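PDB 3IUP: putative NADPH:quinone oxidoreductase from Ralstonia eutropha, which binds NADPH and probably uses it to reduce quinones or related substrates. Local coordinates for residues 131-135 / 136-140. Residues are numbered along the deposited sequence; the frame is centred on the assembly and turned at random.
Sequences RCIPA and DQCLV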
ATOM      1  N   ARG A 131     -27.087 -16.951 -23.416  1.00 16.91           N
ATOM      2  CA  ARG A 131     -25.643 -17.204 -23.267  1.00 17.74           C
ATOM      3  C   ARG A 131     -25.393 -18.692 -23.217  1.00 18.65           C
ATOM      4  O   ARG A 131     -26.102 -19.408 -22.499  1.00 17.47           O
ATOM      5  CB  ARG A 131     -25.067 -16.488 -22.029  1.00 18.73           C
ATOM      6  CG  ARG A 131     -24.742 -15.030 -22.323  1.00 22.22           C
ATOM      7  CD  ARG A 131     -23.419 -14.876 -23.070  1.00 22.53           C
ATOM      8  NE  ARG A 131     -22.303 -15.001 -22.137  1.00 23.76           N
ATOM      9  CZ  ARG A 131     -21.359 -15.940 -22.164  1.00 26.64           C
ATOM     10  NH1 ARG A 131     -21.335 -16.872 -23.126  1.00 25.26           N
ATOM     11  NH2 ARG A 131     -20.406 -15.929 -21.240  1.00 25.67           N
ATOM     12  N   CYS A 132     -24.411 -19.119 -23.998  1.00 17.94           N
ATOM     13  CA  CYS A 132     -23.945 -20.490 -24.064  1.00 20.07           C
ATOM     14  C   CYS A 132     -22.690 -20.581 -23.239  1.00 20.72           C
ATOM     15  O   CYS A 132     -21.668 -19.946 -23.560  1.00 22.86           O
ATOM     16  CB  CYS A 132     -23.639 -20.885 -25.483  1.00 19.40           C
ATOM     17  SG  CYS A 132     -23.167 -22.615 -25.616  1.00 25.59           S
ATOM     18  N   ILE A 133     -22.793 -21.253 -22.109  1.00 22.02           N
ATOM     19  CA  ILE A 133     -21.674 -21.288 -21.192  1.00 23.67           C
ATOM     20  C   ILE A 133     -21.458 -22.668 -20.637  1.00 22.81           C
ATOM     21  O   ILE A 133     -22.367 -23.459 -20.636  1.00 22.38           O
ATOM     22  CB  ILE A 133     -21.817 -20.279 -20.067  1.00 25.17           C
ATOM     23  CG1 ILE A 133     -22.760 -20.737 -18.998  1.00 26.36           C
ATOM     24  CG2 ILE A 133     -22.274 -18.902 -20.588  1.00 29.44           C
ATOM     25  CD1 ILE A 133     -22.342 -20.115 -17.685  1.00 30.23           C
ATOM     26  N   PRO A 134     -20.242 -22.946 -20.160  1.00 22.87           N
ATOM     27  CA  PRO A 134     -20.002 -24.272 -19.580  1.00 22.35           C
ATOM     28  C   PRO A 134     -20.862 -24.565 -18.379  1.00 22.08           C
ATOM     29  O   PRO A 134     -21.061 -23.704 -17.502  1.00 23.03           O
ATOM     30  CB  PRO A 134     -18.536 -24.233 -19.181  1.00 23.19           C
ATOM     31  CG  PRO A 134     -17.935 -23.222 -20.093  1.00 23.54           C
ATOM     32  CD  PRO A 134     -18.997 -22.171 -20.262  1.00 22.76           C
ATOM     33  N   ALA A 135     -21.388 -25.777 -18.375  1.00 21.71           N
ATOM     34  CA  ALA A 135     -22.114 -26.337 -17.256  1.00 22.52           C
ATOM     35  C   ALA A 135     -21.380 -26.036 -15.949  1.00 23.02           C
ATOM     36  O   ALA A 135     -22.019 -25.689 -14.964  1.00 22.70           O
ATOM     37  CB  ALA A 135     -22.281 -27.838 -17.435  1.00 21.49           C
ATOM     38  N   ASP A 136     -20.045 -26.148 -15.953  1.00 24.85           N
ATOM     39  CA  ASP A 136     -19.313 -26.013 -14.702  1.00 26.60           C
ATOM     40  C   ASP A 136     -19.216 -24.570 -14.214  1.00 26.60           C
ATOM     41  O   ASP A 136     -18.692 -24.343 -13.136  1.00 27.78           O
ATOM     42  CB  ASP A 136     -17.935 -26.754 -14.714  1.00 26.94           C
ATOM     43  CG  ASP A 136     -16.862 -26.097 -15.617  1.00 30.61           C
ATOM     44  OD1 ASP A 136     -17.045 -24.980 -16.171  1.00 31.75           O
ATOM     45  OD2 ASP A 136     -15.797 -26.743 -15.780  1.00 34.33           O
ATOM     46  N   GLN A 137     -19.767 -23.605 -14.960  1.00 26.24           N
ATOM     47  CA  GLN A 137     -19.808 -22.217 -14.504  1.00 26.85           C
ATOM     48  C   GLN A 137     -21.175 -21.763 -14.003  1.00 25.54           C
ATOM     49  O   GLN A 137     -21.394 -20.579 -13.746  1.00 27.30           O
ATOM     50  CB  GLN A 137     -19.328 -21.268 -15.601  1.00 27.76           C
ATOM     51  CG  GLN A 137     -17.846 -21.452 -15.994  1.00 30.22           C
ATOM     52  CD  GLN A 137     -17.414 -20.476 -17.101  1.00 33.10           C
ATOM     53  OE1 GLN A 137     -17.941 -19.353 -17.225  1.00 35.57           O
ATOM     54  NE2 GLN A 137     -16.466 -20.907 -17.918  1.00 34.24           N
ATOM     55  N   CYS A 138     -22.110 -22.688 -13.914  1.00 24.33           N
ATOM     56  CA  CYS A 138     -23.459 -22.400 -13.493  1.00 23.93           C
ATOM     57  C   CYS A 138     -23.643 -22.726 -12.028  1.00 23.93           C
ATOM     58  O   CYS A 138     -23.226 -23.783 -11.582  1.00 23.35           O
ATOM     59  CB  CYS A 138     -24.446 -23.214 -14.305  1.00 24.08           C
ATOM     60  SG  CYS A 138     -24.429 -22.699 -16.037  1.00 25.48           S
ATOM     61  N   LEU A 139     -24.246 -21.806 -11.289  1.00 24.04           N
ATOM     62  CA  LEU A 139     -24.644 -22.033  -9.906  1.00 24.00           C
ATOM     63  C   LEU A 139     -26.143 -22.282  -9.908  1.00 23.80           C
ATOM     64  O   LEU A 139     -26.917 -21.391 -10.262  1.00 22.76           O
ATOM     65  CB  LEU A 139     -24.335 -20.790  -9.071  1.00 23.89           C
ATOM     66  CG  LEU A 139     -24.500 -20.810  -7.559  1.00 25.87           C
ATOM     67  CD1 LEU A 139     -23.683 -21.950  -6.944  1.00 29.71           C
ATOM     68  CD2 LEU A 139     -24.028 -19.450  -7.043  1.00 29.32           C
ATOM     69  N   VAL A 140     -26.562 -23.476  -9.495  1.00 23.51           N
ATOM     70  CA  VAL A 140     -27.994 -23.801  -9.412  1.00 24.55           C
ATOM     71  C   VAL A 140     -28.639 -23.067  -8.230  1.00 24.75           C
ATOM     72  O   VAL A 140     -28.148 -23.141  -7.086  1.00 25.35           O
ATOM     73  CB  VAL A 140     -28.245 -25.343  -9.307  1.00 25.59           C
ATOM     74  CG1 VAL A 140     -29.732 -25.628  -9.198  1.00 25.08           C
ATOM     75  CG2 VAL A 140     -27.669 -26.064 -10.524  1.00 25.52           C
TER
HETATM   76  O   HOH W   1     -22.933 -26.915 -12.586  1.00 38.46           O
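With chi1 at 78°, I133 sends CG1 between its own backbone N and carbonyl carbon, and a near-trans chi2 of 151° carries CD1 onward, while C138 turns SG anti to its carbonyl carbon (chi1 -66°); together these rotations bring CD1 of I133 to 3.7 Å from SG of C138, an apolar contact across the turn. The same methyl also meets the base of the Q137 side chain, CD1 to CB 3.8 Å. Q137 reaches straight out past CG and runs alongside the P134 ring in the same direction, which puts NE2 of Q137 3.5 Å from CG of P134. On D136, OD1 comes back to CB of P134 at 3.4 Å, a van der Waals touch.

Two successive backbone bonds hold the bend. N of Q137 donates to O of P134 at 2.9 Å, and N of C138 donates to O of A135 at 3.2 Å. The A135 oxygen has a second partner, a water that donates to it at 2.8 Å and more weakly to the C138 carbonyl. C138 also packs on V35 and L114.

Such i to i+3 bonds mark a short 3-10 turn, here linking strand 130-134, paired with 34-43, to strand 138-140, paired with 118-121, in the GroES-like domain of the alcohol dehydrogenase family.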